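Side-chain contacts in sigma regulatory family protein-PP2C phosphatase (Chlamydia trachomatis serovar L2, PDB 6MAB), which is a membrane protein, probably a PP2C-type phosphatase, whose periplasmic sensor domain, the part crystallised, is implicated in sensing TCA cycle intermediates: residues 22-27 / 168-173; 124-129 / 179-184; 222-227 / 232-237; 244-249 / 255-260. One frame throughout, in Å; residues are numbered along the deposited sequence.

Interaction 1. Residues 22-27 / 168-173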
loop_
_atom_site.group_PDB
_atom_site.type_symbol
_atom_site.label_atom_id
_atom_site.label_comp_id
_atom_site.label_asym_id
_atom_site.label_seq_id
_atom_site.Cartn_x
_atom_site.Cartn_y
_atom_site.Cartn_z
ATOM N N LEU A 22 6.242 -0.834 -14.577
ATOM C CA LEU A 22 7.408 -1.508 -14.029
ATOM C C LEU A 22 8.353 -0.525 -13.370
ATOM O O LEU A 22 8.920 -0.825 -12.317
ATOM C CB LEU A 22 8.135 -2.284 -15.126
ATOM C CG LEU A 22 7.346 -3.402 -15.819
ATOM C CD1 LEU A 22 8.215 -4.079 -16.873
ATOM C CD2 LEU A 22 6.821 -4.424 -14.824
ATOM N N PHE A 23 8.557 0.647 -13.975
ATOM C CA PHE A 23 9.435 1.632 -13.354
ATOM C C PHE A 23 8.873 2.097 -12.028
ATOM O O PHE A 23 9.614 2.275 -11.052
ATOM C CB PHE A 23 9.651 2.841 -14.266
ATOM C CG PHE A 23 10.290 4.010 -13.563
ATOM C CD1 PHE A 23 11.666 4.151 -13.544
ATOM C CD2 PHE A 23 9.519 4.955 -12.908
ATOM C CE1 PHE A 23 12.256 5.210 -12.888
ATOM C CE2 PHE A 23 10.104 6.018 -12.250
ATOM C CZ PHE A 23 11.478 6.146 -12.244
ATOM N N LYS A 24 7.562 2.348 -11.984
ATOM C CA LYS A 24 6.962 2.824 -10.744
ATOM C C LYS A 24 7.001 1.745 -9.672
ATOM O O LYS A 24 7.276 2.037 -8.498
ATOM C CB LYS A 24 5.530 3.311 -11.021
ATOM C CG LYS A 24 5.480 4.509 -11.975
ATOM C CD LYS A 24 4.050 4.818 -12.419
ATOM C CE LYS A 24 3.978 5.795 -13.584
ATOM N NZ LYS A 24 4.395 7.157 -13.213
ATOM N N ALA A 25 6.760 0.489 -10.065
ATOM C CA ALA A 25 6.870 -0.636 -9.145
ATOM C C ALA A 25 8.270 -0.730 -8.563
ATOM O O ALA A 25 8.440 -0.945 -7.362
ATOM C CB ALA A 25 6.518 -1.943 -9.863
ATOM N N HIS A 26 9.289 -0.597 -9.413
ATOM C CA HIS A 26 10.660 -0.694 -8.938
ATOM C C HIS A 26 10.975 0.424 -7.960
ATOM O O HIS A 26 11.648 0.204 -6.942
ATOM C CB HIS A 26 11.611 -0.660 -10.132
ATOM C CG HIS A 26 13.052 -0.517 -9.752
ATOM N ND1 HIS A 26 13.826 -1.586 -9.356
ATOM C CD2 HIS A 26 13.857 0.570 -9.702
ATOM C CE1 HIS A 26 15.049 -1.163 -9.084
ATOM N NE2 HIS A 26 15.093 0.141 -9.286
ATOM N N THR A 27 10.464 1.630 -8.226
ATOM C CA THR A 27 10.675 2.736 -7.299
ATOM C C THR A 27 10.081 2.413 -5.934
ATOM O O THR A 27 10.725 2.602 -4.895
ATOM C CB THR A 27 10.075 4.023 -7.879
ATOM O OG1 THR A 27 10.740 4.355 -9.107
ATOM C CG2 THR A 27 10.244 5.188 -6.909
ATOM N N VAL A 168 1.561 8.925 -18.853
ATOM C CA VAL A 168 0.584 7.953 -18.386
ATOM C C VAL A 168 0.193 8.273 -16.956
ATOM O O VAL A 168 0.948 8.872 -16.184
ATOM C CB VAL A 168 1.103 6.507 -18.510
ATOM C CG1 VAL A 168 1.676 6.281 -19.904
ATOM C CG2 VAL A 168 2.097 6.184 -17.419
ATOM N N LYS A 169 -1.008 7.862 -16.608
ATOM C CA LYS A 169 -1.579 8.050 -15.288
ATOM C C LYS A 169 -1.456 6.754 -14.497
ATOM O O LYS A 169 -1.194 5.694 -15.063
ATOM C CB LYS A 169 -3.039 8.478 -15.413
ATOM C CG LYS A 169 -3.209 9.728 -16.270
ATOM C CD LYS A 169 -4.671 10.120 -16.445
ATOM C CE LYS A 169 -4.818 11.316 -17.388
ATOM N NZ LYS A 169 -4.163 11.089 -18.711
ATOM N N THR A 170 -1.631 6.848 -13.177
ATOM C CA THR A 170 -1.332 5.723 -12.295
ATOM C C THR A 170 -2.386 5.614 -11.201
ATOM O O THR A 170 -2.861 6.624 -10.678
ATOM C CB THR A 170 0.055 5.887 -11.639
ATOM O OG1 THR A 170 1.045 6.072 -12.649
ATOM C CG2 THR A 170 0.421 4.672 -10.757
ATOM N N ALA A 171 -2.716 4.381 -10.829
ATOM C CA ALA A 171 -3.555 4.094 -9.672
ATOM C C ALA A 171 -2.887 2.996 -8.857
ATOM O O ALA A 171 -2.364 2.030 -9.415
ATOM C CB ALA A 171 -4.945 3.663 -10.071
ATOM N N ILE A 172 -2.878 3.178 -7.540
ATOM C CA ILE A 172 -2.399 2.174 -6.599
ATOM C C ILE A 172 -3.596 1.360 -6.141
ATOM O O ILE A 172 -4.591 1.933 -5.663
ATOM C CB ILE A 172 -1.700 2.833 -5.400
ATOM C CG1 ILE A 172 -0.562 3.743 -5.867
ATOM C CG2 ILE A 172 -1.229 1.782 -4.387
ATOM C CD1 ILE A 172 0.532 3.064 -6.658
ATOM N N LEU A 173 -3.503 0.037 -6.298
ATOM C CA LEU A 173 -4.614 -0.893 -6.082
ATOM C C LEU A 173 -4.339 -1.775 -4.880
ATOM O O LEU A 173 -3.276 -2.389 -4.784
ATOM C CB LEU A 173 -4.829 -1.811 -7.293
ATOM C CG LEU A 173 -5.646 -1.378 -8.492
ATOM C CD1 LEU A 173 -5.398 0.063 -8.863
ATOM C CD2 LEU A 173 -5.301 -2.336 -9.622
HETATM O O HOH W 1 1.277 8.655 -13.555
HETATM O O HOH W 2 3.915 8.663 -15.646
#
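Lys24 reaches out from the helix and lays the end of its side chain against Thr170 at the start of a strand. The direct contact is van der Waals: CE of Lys24 lies 3.1 Å from OG1 of Thr170, and CD of Lys24 is 4.0 Å from the methyl CG2 of the same threonine, the two chains crossing at a slant with the hydroxyl against the lysine methylenes. A second, looser apolar touch joins CE of Lys24 to CG2 of Val168 at 4.3 Å. The aliphatic chain of the lysine runs nearly straight as far as CE and then bends at its last torsion (chi4 -69°), which sets NZ where it donates to Leu159 O and meets two waters.

Polar coupling across the contact goes through these waters. One accepts from Lys24 NZ at 2.9 Å and donates to Val168 O at 3.0 Å. The other sits 2.7 Å from both Val168 O and Thr170 OG1, and its link to Lys24 NZ is weak at 3.5 Å. The ammonium, on a buried residue, is thus met by a carbonyl and by water.

Helix 2-31 here lies across one face of the six-stranded antiparallel sheet, and Ala25 packs on Ile256 of strand 254-261. Helix 153-160 lies alongside: it supplies Leu159, while its Leu160 touches Thr170. The lysine thus bridges the long N-terminal helix, this shorter helix and strand 169-174.

Interaction 2. Residues 124-129 / 179-184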
loop_
_atom_site.group_PDB
_atom_site.type_symbol
_atom_site.label_atom_id
_atom_site.label_comp_id
_atom_site.label_asym_id
_atom_site.label_seq_id
_atom_site.Cartn_x
_atom_site.Cartn_y
_atom_site.Cartn_z
ATOM N N SER A 124 -7.113 12.222 1.759
ATOM C CA SER A 124 -6.643 11.308 0.730
ATOM C C SER A 124 -5.274 10.796 1.152
ATOM O O SER A 124 -4.330 10.812 0.354
ATOM C CB SER A 124 -6.567 12.009 -0.619
ATOM O OG SER A 124 -7.802 12.656 -0.920
ATOM N N GLN A 125 -5.142 10.381 2.409
ATOM C CA GLN A 125 -3.842 9.966 2.940
ATOM C C GLN A 125 -3.682 8.452 2.819
ATOM O O GLN A 125 -4.496 7.678 3.337
ATOM C CB GLN A 125 -3.682 10.415 4.392
ATOM C CG GLN A 125 -2.346 9.991 5.022
ATOM C CD GLN A 125 -2.183 10.449 6.452
ATOM O OE1 GLN A 125 -2.962 10.082 7.326
ATOM N NE2 GLN A 125 -1.156 11.254 6.703
ATOM N N VAL A 126 -2.627 8.040 2.137
ATOM C CA VAL A 126 -2.236 6.642 2.040
ATOM C C VAL A 126 -0.944 6.458 2.815
ATOM O O VAL A 126 -0.004 7.250 2.674
ATOM C CB VAL A 126 -2.078 6.217 0.574
ATOM C CG1 VAL A 126 -1.491 4.839 0.459
ATOM C CG2 VAL A 126 -3.428 6.254 -0.102
ATOM N N LEU A 127 -0.897 5.407 3.618
ATOM C CA LEU A 127 0.192 5.160 4.543
ATOM C C LEU A 127 0.940 3.896 4.158
ATOM O O LEU A 127 0.338 2.899 3.756
ATOM C CB LEU A 127 -0.328 4.992 5.951
ATOM C CG LEU A 127 -1.096 6.172 6.537
ATOM C CD1 LEU A 127 -1.787 5.793 7.845
ATOM C CD2 LEU A 127 -0.146 7.338 6.727
ATOM N N ALA A 128 2.262 3.951 4.295
ATOM C CA ALA A 128 3.073 2.752 4.296
ATOM C C ALA A 128 3.013 2.149 5.685
ATOM O O ALA A 128 3.433 2.781 6.657
ATOM C CB ALA A 128 4.507 3.103 3.936
ATOM N N VAL A 129 2.485 0.940 5.767
ATOM C CA VAL A 129 2.329 0.211 7.017
ATOM C C VAL A 129 3.415 -0.845 7.036
ATOM O O VAL A 129 3.374 -1.788 6.242
ATOM C CB VAL A 129 0.945 -0.428 7.124
ATOM C CG1 VAL A 129 0.786 -1.143 8.452
ATOM C CG2 VAL A 129 -0.151 0.629 6.918
ATOM N N ILE A 179 -9.086 0.916 -5.443
ATOM C CA ILE A 179 -8.058 1.924 -5.693
ATOM C C ILE A 179 -7.793 2.717 -4.417
ATOM O O ILE A 179 -8.701 3.281 -3.811
ATOM C CB ILE A 179 -8.462 2.826 -6.862
ATOM C CG1 ILE A 179 -8.499 2.003 -8.161
ATOM C CG2 ILE A 179 -7.501 4.009 -6.985
ATOM C CD1 ILE A 179 -9.050 2.730 -9.372
ATOM N N LEU A 180 -6.531 2.748 -3.981
ATOM C CA LEU A 180 -6.179 3.540 -2.810
ATOM C C LEU A 180 -5.979 5.005 -3.170
ATOM O O LEU A 180 -6.356 5.900 -2.402
ATOM C CB LEU A 180 -4.926 2.970 -2.160
ATOM C CG LEU A 180 -4.958 1.508 -1.718
ATOM C CD1 LEU A 180 -3.638 1.159 -1.010
ATOM C CD2 LEU A 180 -6.133 1.205 -0.825
ATOM N N GLN A 181 -5.362 5.267 -4.322
ATOM C CA GLN A 181 -5.069 6.619 -4.758
ATOM C C GLN A 181 -4.723 6.576 -6.235
ATOM O O GLN A 181 -4.039 5.646 -6.690
ATOM C CB GLN A 181 -3.927 7.218 -3.940
ATOM C CG GLN A 181 -3.741 8.684 -4.137
ATOM C CD GLN A 181 -2.912 9.283 -3.039
ATOM O OE1 GLN A 181 -1.703 9.439 -3.181
ATOM N NE2 GLN A 181 -3.561 9.621 -1.919
ATOM N N ALA A 182 -5.188 7.574 -6.974
ATOM C CA ALA A 182 -4.909 7.643 -8.402
ATOM C C ALA A 182 -4.650 9.076 -8.839
ATOM O O ALA A 182 -5.052 10.043 -8.177
ATOM C CB ALA A 182 -6.076 7.056 -9.226
ATOM N N THR A 183 -4.008 9.201 -10.006
ATOM C CA THR A 183 -3.826 10.500 -10.642
ATOM C C THR A 183 -5.141 11.261 -10.673
ATOM O O THR A 183 -5.196 12.456 -10.377
ATOM C CB THR A 183 -3.312 10.312 -12.069
ATOM O OG1 THR A 183 -2.101 9.518 -12.038
ATOM C CG2 THR A 183 -3.076 11.673 -12.741
ATOM N N ASP A 184 -6.193 10.575 -11.076
ATOM C CA ASP A 184 -7.545 11.121 -11.062
ATOM C C ASP A 184 -8.154 10.784 -9.700
ATOM O O ASP A 184 -8.464 9.625 -9.415
ATOM C CB ASP A 184 -8.347 10.540 -12.223
ATOM C CG ASP A 184 -7.851 11.025 -13.573
ATOM O OD1 ASP A 184 -7.984 12.236 -13.862
ATOM O OD2 ASP A 184 -7.315 10.198 -14.343
#
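Val126 and Gln181 meet where the start of one strand approaches an outermost strand of the other sheet. The apolar part of the contact is carried by a single methyl group. CG2 of Val126, placed beside its own backbone N by a chi1 of 172°, comes within 3.7 Å of the carbonyl oxygen of Leu180 and 4.2 Å of CB of Leu180. The same methyl is 4.0 Å from CB of Gln181 and 3.8 Å from its NE2, so it rests against both the root and the amide end of the glutamine. Leu180 takes part through CB and its backbone alone.

The polar part belongs to the amide of Gln181. With CG anti to the backbone N (chi1 -169°) and the chain extended beyond it, the side chain stretches past Val126 to the loop that leads into the strand, where NE2 of Gln181 stands 2.7 Å from the carbonyl oxygen of Ser124. On the serine side chain the nearest atom is CB, 4.1 Å from NE2 of Gln181.

The segments are not paired as strands: Val126 belongs to the five-stranded antiparallel sheet and Gln181 to the six-stranded one. Two such sheets in tandem beside a long N-terminal helix are consistent with a double Cache sensor domain. Leu156 and Leu160 of helix 153-160 also pack on Gln181, and Leu117 of strand 113-119 on Leu180. With only 172 Å² buried and no charged group involved, the chemistry implies a small joint between the two modules: one methyl packed on backbone and glutamine, with one amide placed against a main-chain carbonyl.

Interaction 3. Residues 222-227 / 232-237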
loop_
_atom_site.group_PDB
_atom_site.type_symbol
_atom_site.label_atom_id
_atom_site.label_comp_id
_atom_site.label_asym_id
_atom_site.label_seq_id
_atom_site.Cartn_x
_atom_site.Cartn_y
_atom_site.Cartn_z
ATOM N N ASN A 222 -15.310 -1.577 -13.414
ATOM C CA ASN A 222 -15.587 -2.714 -14.290
ATOM C C ASN A 222 -14.489 -2.886 -15.340
ATOM O O ASN A 222 -14.750 -2.969 -16.543
ATOM C CB ASN A 222 -16.956 -2.552 -14.954
ATOM C CG ASN A 222 -17.451 -3.828 -15.618
ATOM O OD1 ASN A 222 -17.005 -4.935 -15.297
ATOM N ND2 ASN A 222 -18.399 -3.676 -16.550
ATOM N N LEU A 223 -13.245 -2.940 -14.881
ATOM C CA LEU A 223 -12.134 -3.131 -15.807
ATOM C C LEU A 223 -12.352 -4.402 -16.617
ATOM O O LEU A 223 -12.718 -5.449 -16.073
ATOM C CB LEU A 223 -10.810 -3.197 -15.051
ATOM C CG LEU A 223 -10.048 -1.864 -14.971
ATOM C CD1 LEU A 223 -10.869 -0.735 -14.406
ATOM C CD2 LEU A 223 -8.798 -2.073 -14.131
ATOM N N ASP A 224 -12.154 -4.295 -17.928
ATOM C CA ASP A 224 -12.442 -5.379 -18.856
ATOM C C ASP A 224 -11.134 -5.830 -19.492
ATOM O O ASP A 224 -10.456 -5.011 -20.130
ATOM C CB ASP A 224 -13.433 -4.892 -19.914
ATOM C CG ASP A 224 -13.961 -6.003 -20.784
ATOM O OD1 ASP A 224 -13.848 -7.178 -20.389
ATOM O OD2 ASP A 224 -14.494 -5.687 -21.866
ATOM N N PRO A 225 -10.723 -7.086 -19.352
ATOM C CA PRO A 225 -9.450 -7.498 -19.951
ATOM C C PRO A 225 -9.448 -7.302 -21.457
ATOM O O PRO A 225 -10.427 -7.593 -22.141
ATOM C CB PRO A 225 -9.341 -8.985 -19.581
ATOM C CG PRO A 225 -10.218 -9.158 -18.408
ATOM C CD PRO A 225 -11.346 -8.182 -18.590
ATOM N N LEU A 226 -8.326 -6.836 -21.973
ATOM C CA LEU A 226 -8.207 -6.711 -23.417
ATOM C C LEU A 226 -7.732 -8.027 -24.024
ATOM O O LEU A 226 -7.117 -8.847 -23.346
ATOM C CB LEU A 226 -7.248 -5.578 -23.784
ATOM C CG LEU A 226 -7.798 -4.157 -23.534
ATOM C CD1 LEU A 226 -6.706 -3.123 -23.659
ATOM C CD2 LEU A 226 -8.924 -3.863 -24.502
ATOM N N PRO A 227 -8.035 -8.256 -25.303
ATOM C CA PRO A 227 -7.833 -9.603 -25.865
ATOM C C PRO A 227 -6.413 -10.100 -25.749
ATOM O O PRO A 227 -6.185 -11.211 -25.249
ATOM C CB PRO A 227 -8.251 -9.433 -27.329
ATOM C CG PRO A 227 -9.147 -8.260 -27.347
ATOM C CD PRO A 227 -8.629 -7.335 -26.288
ATOM N N PHE A 232 -3.567 -6.328 -19.689
ATOM C CA PHE A 232 -4.112 -5.080 -20.193
ATOM C C PHE A 232 -5.625 -5.074 -20.045
ATOM O O PHE A 232 -6.286 -6.121 -20.134
ATOM C CB PHE A 232 -3.724 -4.866 -21.658
ATOM C CG PHE A 232 -2.246 -4.589 -21.850
ATOM C CD1 PHE A 232 -1.742 -3.304 -21.681
ATOM C CD2 PHE A 232 -1.375 -5.602 -22.180
ATOM C CE1 PHE A 232 -0.387 -3.053 -21.863
ATOM C CE2 PHE A 232 -0.023 -5.351 -22.356
ATOM C CZ PHE A 232 0.464 -4.079 -22.189
ATOM N N VAL A 233 -6.161 -3.875 -19.814
ATOM C CA VAL A 233 -7.576 -3.686 -19.518
ATOM C C VAL A 233 -8.106 -2.441 -20.210
ATOM O O VAL A 233 -7.360 -1.537 -20.586
ATOM C CB VAL A 233 -7.814 -3.568 -18.006
ATOM C CG1 VAL A 233 -7.399 -4.862 -17.301
ATOM C CG2 VAL A 233 -7.040 -2.364 -17.457
ATOM N N SER A 234 -9.436 -2.384 -20.335
ATOM C CA SER A 234 -10.122 -1.183 -20.776
ATOM C C SER A 234 -11.178 -0.816 -19.745
ATOM O O SER A 234 -11.704 -1.678 -19.037
ATOM C CB SER A 234 -10.786 -1.362 -22.165
ATOM O OG SER A 234 -11.824 -2.324 -22.123
ATOM N N PHE A 235 -11.451 0.478 -19.651
ATOM C CA PHE A 235 -12.494 0.986 -18.767
ATOM C C PHE A 235 -12.803 2.410 -19.197
ATOM O O PHE A 235 -12.142 2.968 -20.072
ATOM C CB PHE A 235 -12.073 0.899 -17.293
ATOM C CG PHE A 235 -10.867 1.705 -16.940
ATOM C CD1 PHE A 235 -9.591 1.226 -17.240
ATOM C CD2 PHE A 235 -10.995 2.902 -16.260
ATOM C CE1 PHE A 235 -8.464 1.953 -16.887
ATOM C CE2 PHE A 235 -9.891 3.639 -15.906
ATOM C CZ PHE A 235 -8.615 3.159 -16.201
ATOM N N CYS A 236 -13.839 2.983 -18.592
ATOM C CA CYS A 236 -14.239 4.352 -18.873
ATOM C C CYS A 236 -14.145 5.197 -17.613
ATOM O O CYS A 236 -14.395 4.718 -16.499
ATOM C CB CYS A 236 -15.665 4.403 -19.429
ATOM S SG CYS A 236 -15.797 3.720 -21.076
ATOM N N ILE A 237 -13.777 6.466 -17.803
ATOM C CA ILE A 237 -13.840 7.493 -16.765
ATOM C C ILE A 237 -14.737 8.584 -17.307
ATOM O O ILE A 237 -14.384 9.253 -18.288
ATOM C CB ILE A 237 -12.470 8.063 -16.402
ATOM C CG1 ILE A 237 -11.574 6.962 -15.882
ATOM C CG2 ILE A 237 -12.634 9.156 -15.341
ATOM C CD1 ILE A 237 -10.126 7.428 -15.633
#
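Leu226 lies along the backbone of the facing strand and touches three successive residues of it. Its CB is 3.8 Å from the carbonyl oxygen of Phe232. A chi1 of -72° sets CG beside the leucine's own backbone N and over the peptide that follows Val233, where it packs on that residue's carbonyl carbon. There the branches part: CD1 approaches the oxygen of Val233 at 3.5 Å and also touches CB of Phe232, whereas CD2 goes on to CB of Ser234 at 3.9 Å. The leucine therefore covers main chain as well as the CB atoms of Phe232 and Ser234, and Trp243 of strand 240-249 touches both Leu226 and Ser234.

The two segments form a beta hairpin at the edge of the six-stranded sheet, with strand 224-225 outermost and residues 226-231 joining the two strands. Asp224 and Ser234 are its antiparallel hydrogen-bonded pair. Asp224 N donates to Ser234 O, and Ser234 N returns a bond to Asp224 O at 2.8 Å. Nearer the turn, Leu226 N points almost straight at Phe232 O (174° at the hydrogen) but stands above the carbonyl plane, off the lone pairs. Between these bonds Pro225, which has no N-H to give, faces Val233 as a non-hydrogen-bonded pair.

At the other end of the hairpin, Leu223 splits its methyls between two neighbours. CD2 of Leu223 meets CG2 of Val233 at 3.8 Å; CD1 of Leu223 reaches CG of the Phe235 ring at 3.5 Å, approaching obliquely. Leu223 and Phe235 lie side by side, pointing the same way, and loop residue Ile192 packs on Leu223.

Interaction 4. Residues 244-249 / 255-260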
loop_
_atom_site.group_PDB
_atom_site.type_symbol
_atom_site.label_atom_id
_atom_site.label_comp_id
_atom_site.label_asym_id
_atom_site.label_seq_id
_atom_site.Cartn_x
_atom_site.Cartn_y
_atom_site.Cartn_z
ATOM N N GLY A 244 -5.393 0.383 -19.946
ATOM C CA GLY A 244 -4.476 0.314 -18.825
ATOM C C GLY A 244 -3.757 -1.012 -18.737
ATOM O O GLY A 244 -4.018 -1.934 -19.500
ATOM N N TYR A 245 -2.800 -1.073 -17.793
ATOM C CA TYR A 245 -1.997 -2.255 -17.513
ATOM C C TYR A 245 -1.913 -2.433 -16.001
ATOM O O TYR A 245 -1.653 -1.468 -15.292
ATOM C CB TYR A 245 -0.570 -2.114 -18.084
ATOM C CG TYR A 245 0.311 -3.304 -17.821
ATOM C CD1 TYR A 245 0.256 -4.415 -18.634
ATOM C CD2 TYR A 245 1.202 -3.320 -16.751
ATOM C CE1 TYR A 245 1.065 -5.512 -18.409
ATOM C CE2 TYR A 245 2.014 -4.414 -16.514
ATOM C CZ TYR A 245 1.928 -5.506 -17.341
ATOM O OH TYR A 245 2.719 -6.591 -17.106
ATOM N N ILE A 246 -2.106 -3.651 -15.514
ATOM C CA ILE A 246 -2.054 -3.927 -14.077
ATOM C C ILE A 246 -0.826 -4.765 -13.775
ATOM O O ILE A 246 -0.680 -5.886 -14.286
ATOM C CB ILE A 246 -3.310 -4.647 -13.575
ATOM C CG1 ILE A 246 -4.535 -3.774 -13.785
ATOM C CG2 ILE A 246 -3.166 -4.970 -12.096
ATOM C CD1 ILE A 246 -5.842 -4.532 -13.573
ATOM N N HIS A 247 0.039 -4.236 -12.922
ATOM C CA HIS A 247 1.231 -4.945 -12.490
ATOM C C HIS A 247 1.154 -5.270 -11.007
ATOM O O HIS A 247 0.923 -4.376 -10.188
ATOM C CB HIS A 247 2.476 -4.127 -12.744
ATOM C CG HIS A 247 3.694 -4.764 -12.180
ATOM N ND1 HIS A 247 4.173 -5.971 -12.643
ATOM C CD2 HIS A 247 4.491 -4.408 -11.148
ATOM C CE1 HIS A 247 5.239 -6.313 -11.943
ATOM N NE2 HIS A 247 5.459 -5.380 -11.033
ATOM N N SER A 248 1.383 -6.533 -10.660
ATOM C CA SER A 248 1.272 -6.969 -9.275
ATOM C C SER A 248 2.616 -6.913 -8.556
ATOM O O SER A 248 3.642 -7.319 -9.106
ATOM C CB SER A 248 0.709 -8.387 -9.216
ATOM O OG SER A 248 -0.653 -8.377 -9.622
ATOM N N LEU A 249 2.601 -6.400 -7.312
ATOM C CA LEU A 249 3.741 -6.467 -6.395
ATOM C C LEU A 249 3.392 -7.419 -5.257
ATOM O O LEU A 249 3.060 -6.984 -4.137
ATOM C CB LEU A 249 4.111 -5.108 -5.808
ATOM C CG LEU A 249 4.528 -3.992 -6.760
ATOM C CD1 LEU A 249 3.329 -3.308 -7.392
ATOM C CD2 LEU A 249 5.390 -3.006 -5.989
ATOM N N ARG A 255 -0.980 -3.573 -6.020
ATOM C CA ARG A 255 -0.798 -3.612 -7.457
ATOM C C ARG A 255 -0.714 -2.187 -7.967
ATOM O O ARG A 255 -1.117 -1.245 -7.290
ATOM C CB ARG A 255 -1.952 -4.350 -8.170
ATOM C CG ARG A 255 -2.288 -5.721 -7.587
ATOM C CD ARG A 255 -2.833 -6.674 -8.655
ATOM N NE ARG A 255 -4.272 -6.609 -8.824
ATOM C CZ ARG A 255 -4.924 -7.214 -9.814
ATOM N NH1 ARG A 255 -4.255 -7.914 -10.728
ATOM N NH2 ARG A 255 -6.243 -7.119 -9.900
ATOM N N ILE A 256 -0.206 -2.036 -9.182
ATOM C CA ILE A 256 -0.132 -0.743 -9.844
ATOM C C ILE A 256 -0.893 -0.850 -11.159
ATOM O O ILE A 256 -0.653 -1.770 -11.952
ATOM C CB ILE A 256 1.322 -0.303 -10.096
ATOM C CG1 ILE A 256 2.047 -0.036 -8.776
ATOM C CG2 ILE A 256 1.378 0.961 -10.909
ATOM C CD1 ILE A 256 3.548 0.084 -8.960
ATOM N N LEU A 257 -1.804 0.086 -11.382
ATOM C CA LEU A 257 -2.525 0.229 -12.641
ATOM C C LEU A 257 -1.999 1.480 -13.327
ATOM O O LEU A 257 -2.152 2.580 -12.795
ATOM C CB LEU A 257 -4.039 0.354 -12.398
ATOM C CG LEU A 257 -4.864 0.779 -13.621
ATOM C CD1 LEU A 257 -4.942 -0.282 -14.692
ATOM C CD2 LEU A 257 -6.284 1.153 -13.140
ATOM N N THR A 258 -1.356 1.338 -14.489
ATOM C CA THR A 258 -1.111 2.522 -15.308
ATOM C C THR A 258 -2.197 2.606 -16.378
ATOM O O THR A 258 -2.742 1.590 -16.802
ATOM C CB THR A 258 0.271 2.488 -15.938
ATOM O OG1 THR A 258 0.443 1.229 -16.576
ATOM C CG2 THR A 258 1.333 2.689 -14.858
ATOM N N TYR A 259 -2.551 3.824 -16.777
ATOM C CA TYR A 259 -3.659 3.971 -17.711
ATOM C C TYR A 259 -3.491 5.272 -18.474
ATOM O O TYR A 259 -2.750 6.175 -18.062
ATOM C CB TYR A 259 -5.038 3.885 -16.995
ATOM C CG TYR A 259 -5.343 5.007 -15.987
ATOM C CD1 TYR A 259 -4.849 4.954 -14.693
ATOM C CD2 TYR A 259 -6.117 6.110 -16.347
ATOM C CE1 TYR A 259 -5.098 5.976 -13.766
ATOM C CE2 TYR A 259 -6.382 7.131 -15.415
ATOM C CZ TYR A 259 -5.860 7.046 -14.139
ATOM O OH TYR A 259 -6.088 8.051 -13.210
ATOM N N GLU A 260 -4.197 5.347 -19.600
ATOM C CA GLU A 260 -4.092 6.462 -20.528
ATOM C C GLU A 260 -5.343 6.459 -21.393
ATOM O O GLU A 260 -5.964 5.412 -21.603
ATOM C CB GLU A 260 -2.832 6.325 -21.398
ATOM C CG GLU A 260 -2.644 7.410 -22.441
ATOM C CD GLU A 260 -2.564 8.819 -21.849
ATOM O OE1 GLU A 260 -3.609 9.362 -21.388
ATOM O OE2 GLU A 260 -1.443 9.389 -21.858
#
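Ile246 spreads its branches over two residues of the facing strand. Its CG2 sits over one face of the Arg255 guanidinium, 3.4 Å from NH1 of that arginine, while its CG1 packs on CD1 of Leu257 at 3.6 Å. Ser248 OG lies against the methylene CD of Arg255, 2.9 Å away, near the guanidinium plane at its edge. The arginine chain is bent at chi3 (-89°), which folds the flat group back over Ile246. At the turn-side end of the strand pair, CD1 of Leu249 meets CD1 of Ile256 at 3.7 Å.

In this beta hairpin in the middle of the six-stranded sheet, its strands 168° apart in direction, the antiparallel register places Ile246 across from Leu257 and Ser248 across from Arg255, and brings the diagonal neighbours Ile246 and Arg255 together on the same face. Tyr245 and Thr258 exchange two N-H...O bonds, and so do His247 and Ile256, where the His247 N to Ile256 O bond is 2.7 Å long. At Gly244 the chains draw close, with CA of Gly244 3.9 Å from CA of Tyr259.

Farther out, the face bearing Tyr245, His247, Ile256 and Thr258 lies under helix 2-31: Ala25 touches His247 and Ile256, and the hydroxyl of Thr258 bonds to Leu17 O. On the face of Ile246 and Leu257, Val233 of the adjoining strand packs on both, and the hydroxyl of Tyr259 bonds to Asp184.

Overall arrangement
Interactions 1, 3 and 4 lie on the same side of the chain's centre and share the six-stranded sheet. Interaction 4 occupies its middle: its centre is about 6 Å from that of interaction 1, to which it is joined by the bond from Ala171 N to Leu257 O, and about 11 Å from that of interaction 3, reached through Val233 O and Gly244 N. The rings of Phe232 and Tyr245 also meet, their planes about 60° apart. Interaction 2 connects this sheet to the five-stranded one; its strand 179-182 pairs with strand 169-174 of interaction 1, the centres being about 12 Å apart. The contacts are structural packing within the sensor domain, and none can be assigned to a ligand pocket.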